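Local coordinates for hypothetical protein PA2201 (Pseudomonas aeruginosa, PDB 2FEF) that is of unknown function but may be an immunity protein that protects the cell against a PoNe-type DNase toxin, at residues A140-Q145 / S195-H200; D178-Y183 / A209-A214. All blocks are in the same frame, centred on the assembly; numbering follows the deposited sequence. Where two conformers were deposited one is given.

Contact 1: residues A140-Q145 / S195-H200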
# COMPACT_ATOMS: atom_id res chain seq x y z
N ALA B 140 -20.57 6.08 11.99
CA ALA B 140 -22.03 5.91 12.04
C ALA B 140 -22.34 4.57 12.68
O ALA B 140 -22.29 3.54 11.99
CB ALA B 140 -22.61 5.95 10.65
N PRO B 141 -22.64 4.57 13.99
CA PRO B 141 -22.75 3.32 14.74
C PRO B 141 -23.98 2.49 14.35
O PRO B 141 -24.00 1.31 14.58
CB PRO B 141 -22.89 3.80 16.19
CG PRO B 141 -22.24 5.11 16.20
CD PRO B 141 -22.80 5.72 14.90
N ARG B 142 -24.98 3.11 13.71
CA ARG B 142 -26.16 2.34 13.27
C ARG B 142 -25.83 1.37 12.14
O ARG B 142 -26.58 0.40 11.89
CB ARG B 142 -27.31 3.29 12.86
CG ARG B 142 -28.04 3.86 14.07
CD ARG B 142 -29.00 5.00 13.64
NE ARG B 142 -29.42 5.77 14.81
CZ ARG B 142 -30.45 5.44 15.59
NH1 ARG B 142 -31.19 4.37 15.30
NH2 ARG B 142 -30.74 6.17 16.64
N THR B 143 -24.72 1.64 11.45
CA THR B 143 -24.25 0.79 10.36
C THR B 143 -23.25 -0.28 10.82
O THR B 143 -23.00 -0.43 12.01
CB THR B 143 -23.56 1.63 9.32
OG1 THR B 143 -22.32 2.12 9.85
CG2 THR B 143 -24.45 2.83 8.92
N GLY B 144 -22.64 -0.96 9.86
CA GLY B 144 -21.57 -1.93 10.14
C GLY B 144 -20.32 -1.35 10.78
O GLY B 144 -19.42 -2.10 11.13
N GLN B 145 -20.25 -0.02 10.91
CA GLN B 145 -19.10 0.64 11.53
C GLN B 145 -19.09 0.48 13.04
O GLN B 145 -18.07 0.79 13.66
CB GLN B 145 -19.08 2.14 11.23
CG GLN B 145 -18.49 2.51 9.88
CD GLN B 145 -18.41 4.02 9.68
OE1 GLN B 145 -19.43 4.70 9.59
NE2 GLN B 145 -17.19 4.56 9.63
N SER B 195 -29.92 5.38 26.21
CA SER B 195 -30.79 5.08 25.07
C SER B 195 -31.50 3.74 25.32
O SER B 195 -30.98 2.88 26.03
CB SER B 195 -29.94 4.98 23.80
OG SER B 195 -30.70 4.56 22.69
N GLU B 196 -32.69 3.58 24.75
CA GLU B 196 -33.41 2.31 24.84
C GLU B 196 -33.17 1.43 23.62
O GLU B 196 -33.61 0.28 23.59
CB GLU B 196 -34.91 2.55 25.00
CG GLU B 196 -35.28 3.28 26.28
CD GLU B 196 -36.76 3.51 26.39
OE1 GLU B 196 -37.50 3.17 25.43
OE2 GLU B 196 -37.19 4.04 27.44
N GLU B 197 -32.48 1.97 22.61
CA GLU B 197 -32.20 1.24 21.38
C GLU B 197 -30.98 0.33 21.50
O GLU B 197 -30.06 0.59 22.28
CB GLU B 197 -31.95 2.20 20.22
CG GLU B 197 -33.07 3.21 19.92
CD GLU B 197 -32.73 4.07 18.71
OE1 GLU B 197 -32.36 5.26 18.89
OE2 GLU B 197 -32.78 3.56 17.58
N THR B 198 -30.99 -0.72 20.69
CA THR B 198 -29.79 -1.53 20.42
C THR B 198 -29.62 -1.57 18.89
O THR B 198 -30.47 -2.13 18.18
CB THR B 198 -29.94 -2.94 21.00
OG1 THR B 198 -30.08 -2.87 22.43
CG2 THR B 198 -28.72 -3.82 20.66
N PHE B 199 -28.55 -0.96 18.39
CA PHE B 199 -28.34 -0.86 16.95
C PHE B 199 -28.12 -2.21 16.27
O PHE B 199 -28.49 -2.38 15.11
CB PHE B 199 -27.20 0.11 16.62
CG PHE B 199 -27.47 1.54 17.03
CD1 PHE B 199 -28.77 1.98 17.32
CD2 PHE B 199 -26.42 2.45 17.15
CE1 PHE B 199 -29.01 3.29 17.72
CE2 PHE B 199 -26.66 3.77 17.53
CZ PHE B 199 -27.95 4.18 17.81
N HIS B 200 -27.51 -3.16 16.99
CA HIS B 200 -27.17 -4.47 16.45
C HIS B 200 -27.58 -5.54 17.46
O HIS B 200 -26.79 -5.92 18.32
CB HIS B 200 -25.68 -4.50 16.12
CG HIS B 200 -25.27 -3.40 15.19
ND1 HIS B 200 -25.35 -3.53 13.82
CD2 HIS B 200 -24.84 -2.13 15.43
CE1 HIS B 200 -24.97 -2.39 13.25
NE2 HIS B 200 -24.63 -1.54 14.21
O HOH W 1 -28.78 -0.25 13.46
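Arg142 and Glu197 form an end-on salt bridge: NH1 of Arg142 lies 2.9 Å from OE2 of Glu197, and NH2 of Arg142 lies 2.9 Å from OE1. Both oxygens are met on their syn side, with the guanidinium and carboxylate planes turned 38° apart. NE of the same arginine makes a further salt bridge with Asp176, so all three guanidinium nitrogens are engaged and its rotation should be restricted. The arginine also covers Phe199. Its CG stands 3.5 Å from the ring centroid of Phe199, almost on the ring normal, as a CH-pi contact; farther out, CZ of Arg142 comes 3.4 Å from CE1 of Phe199. The chain reaches across the ring because it is extended from CG to NE (chi2 169°, chi3 -165°). The two segments are loops: segment 195-200 leads into helix 201-204, with His200 as the N-cap residue, and segment 140-145 leads into helix 146-158. Pro141 and Arg142 are the central residues of a type I beta turn from Ala140 to Thr143. From the turn, CB of Pro141 packs 3.9 Å from CD2 of Phe199. Among the polar bonds, His200 NE2 donates to O of Pro141 at 2.9 Å, with the oxygen in the plane of the imidazole. A water donates to O of Arg142 and O of Phe199, bridging the two backbones.

Contact 2: residues D178-Y183 / A209-A214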
# COMPACT_ATOMS: atom_id res chain seq x y z
N ASP B 178 -26.21 4.08 21.13
CA ASP B 178 -27.27 3.20 21.62
C ASP B 178 -27.05 2.80 23.08
O ASP B 178 -26.18 3.37 23.74
CB ASP B 178 -27.43 1.97 20.69
CG ASP B 178 -26.32 0.94 20.84
OD1 ASP B 178 -25.21 1.25 21.34
OD2 ASP B 178 -26.56 -0.22 20.41
N ARG B 179 -27.82 1.83 23.58
CA ARG B 179 -27.80 1.54 25.01
C ARG B 179 -26.40 1.16 25.50
O ARG B 179 -25.89 1.73 26.47
CB ARG B 179 -28.80 0.45 25.37
CG ARG B 179 -28.83 0.12 26.89
CD ARG B 179 -30.00 -0.77 27.25
NE ARG B 179 -31.25 -0.03 27.32
CZ ARG B 179 -32.43 -0.59 27.58
NH1 ARG B 179 -32.52 -1.89 27.78
NH2 ARG B 179 -33.53 0.17 27.64
N LEU B 180 -25.78 0.21 24.81
CA LEU B 180 -24.43 -0.24 25.20
C LEU B 180 -23.40 0.90 25.16
O LEU B 180 -22.65 1.09 26.12
CB LEU B 180 -23.95 -1.44 24.36
CG LEU B 180 -22.49 -1.85 24.59
CD1 LEU B 180 -22.23 -2.34 26.03
CD2 LEU B 180 -22.03 -2.87 23.58
N LEU B 181 -23.37 1.65 24.07
CA LEU B 181 -22.41 2.76 23.97
C LEU B 181 -22.66 3.79 25.08
O LEU B 181 -21.69 4.34 25.64
CB LEU B 181 -22.42 3.43 22.58
CG LEU B 181 -21.97 2.58 21.38
CD1 LEU B 181 -22.11 3.36 20.03
CD2 LEU B 181 -20.55 1.96 21.60
N ASP B 182 -23.93 4.05 25.39
CA ASP B 182 -24.27 4.93 26.52
C ASP B 182 -23.77 4.40 27.88
O ASP B 182 -23.21 5.18 28.67
CB ASP B 182 -25.77 5.23 26.59
CG ASP B 182 -26.23 6.23 25.51
OD1 ASP B 182 -25.37 6.80 24.80
OD2 ASP B 182 -27.46 6.43 25.39
N TYR B 183 -23.95 3.10 28.15
CA TYR B 183 -23.35 2.48 29.35
C TYR B 183 -21.83 2.59 29.38
O TYR B 183 -21.27 2.92 30.43
CB TYR B 183 -23.78 1.02 29.50
CG TYR B 183 -25.08 0.89 30.26
CD1 TYR B 183 -26.29 1.21 29.66
CD2 TYR B 183 -25.10 0.43 31.58
CE1 TYR B 183 -27.50 1.10 30.35
CE2 TYR B 183 -26.31 0.30 32.28
CZ TYR B 183 -27.50 0.65 31.65
OH TYR B 183 -28.70 0.55 32.32
N ALA B 209 -31.04 -8.40 29.68
CA ALA B 209 -31.22 -8.85 31.06
C ALA B 209 -30.29 -8.11 32.02
O ALA B 209 -30.72 -7.69 33.10
CB ALA B 209 -31.00 -10.36 31.17
N PHE B 210 -29.03 -7.96 31.62
CA PHE B 210 -28.04 -7.29 32.45
C PHE B 210 -28.39 -5.80 32.67
O PHE B 210 -28.27 -5.27 33.79
CB PHE B 210 -26.64 -7.45 31.84
CG PHE B 210 -25.60 -6.55 32.47
CD1 PHE B 210 -24.97 -6.92 33.64
CD2 PHE B 210 -25.28 -5.33 31.88
CE1 PHE B 210 -24.03 -6.10 34.21
CE2 PHE B 210 -24.33 -4.50 32.47
CZ PHE B 210 -23.70 -4.89 33.63
N PHE B 211 -28.80 -5.13 31.60
CA PHE B 211 -29.11 -3.71 31.69
C PHE B 211 -30.37 -3.41 32.52
O PHE B 211 -30.40 -2.43 33.28
CB PHE B 211 -29.28 -3.13 30.28
CG PHE B 211 -27.98 -3.00 29.52
CD1 PHE B 211 -27.94 -3.28 28.15
CD2 PHE B 211 -26.82 -2.57 30.15
CE1 PHE B 211 -26.76 -3.14 27.42
CE2 PHE B 211 -25.62 -2.44 29.44
CZ PHE B 211 -25.59 -2.72 28.08
N GLU B 212 -31.37 -4.27 32.37
CA GLU B 212 -32.72 -4.00 32.90
C GLU B 212 -33.01 -4.69 34.23
O GLU B 212 -33.68 -4.11 35.10
CB GLU B 212 -33.78 -4.40 31.87
CG GLU B 212 -33.71 -3.60 30.57
CD GLU B 212 -34.81 -3.96 29.57
OE1 GLU B 212 -35.60 -4.89 29.85
OE2 GLU B 212 -34.89 -3.30 28.51
N GLU B 213 -32.52 -5.92 34.38
CA GLU B 213 -32.82 -6.75 35.55
C GLU B 213 -31.61 -6.97 36.47
O GLU B 213 -31.75 -7.51 37.57
CB GLU B 213 -33.39 -8.12 35.11
CG GLU B 213 -34.59 -8.06 34.16
N ALA B 214 -30.42 -6.56 36.01
CA ALA B 214 -29.13 -6.84 36.68
C ALA B 214 -28.72 -5.83 37.76
O ALA B 214 -28.85 -4.61 37.58
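Phe211 reaches from helix 208-213 to helix 179-189, one side of its ring turned to Arg179 and Tyr183 and its edge to Leu180. Its CB lies 3.9 Å from CD of Arg179. At the ring, CD1 of Phe211 comes closest to the arginine, 3.4 Å from CD, while CG and CE1 also border the aliphatic part of that chain. CG of Arg179 makes a CH-pi contact over this face of the ring, offset toward the rim. Tyr183 lies on the same side of the ring, next to the arginine: CE2 of Phe211 sits 3.5 Å from CG of Tyr183, and CD2 of Phe211 stands 3.4 Å above the phenol plane, over its centre. The rings are inclined by 36°, with centroids 4.2 Å apart, an oblique aromatic pair. At the tip, CZ of Phe211 meets CD1 of Leu180 at 4.0 Å, the methyl lying at the ring edge.

The short helical segments 179-183 and 209-213 cross at 69°, their axes 11.9 Å apart at closest approach, a separation spanned by the large side chains. Both belong to the region assigned to the PoNi C-terminal family, in an all-helical fold. Helix 179-189 starts with Asp178 as N-cap, its OD1 accepting a weak bond from N of Leu181. On its inner side, Leu180 also packs on Tyr146 and Leu150 of helix 146-158.

Beyond the ring, Arg179 bends at chi3 (-78°), which carries NE out of the line of the chain. NH1 of Arg179 then donates a nearly straight hydrogen bond to OE2 of Glu212 over 2.9 Å, part of a salt bridge. The carboxylate oxygen lies in the guanidinium plane and is approached on its anti side, while NE of Arg179 bonds to the backbone oxygen of Ser195.

How the contacts relate
Both contacts lie near the surface, on the same side of the chain's centre, with centres about 13 Å apart. Contact 1 joins two loops leading into helices, whereas contact 2 joins two helices mainly through side chains. Each sets an arginine against a phenylalanine and a glutamate, but contact 1 uses a two-nitrogen grip and adds a histidine bond and a water to backbone oxygens; contact 2 has a single-nitrogen bridge and pairs two aromatic rings. The start of helix 179-189 connects them: Asp182 OD2 receives Ser195 N at 2.8 Å, and Arg179 N lies 2.9 Å from Glu197 O, probable hydrogen bonds holding segment 195-200 against that helix.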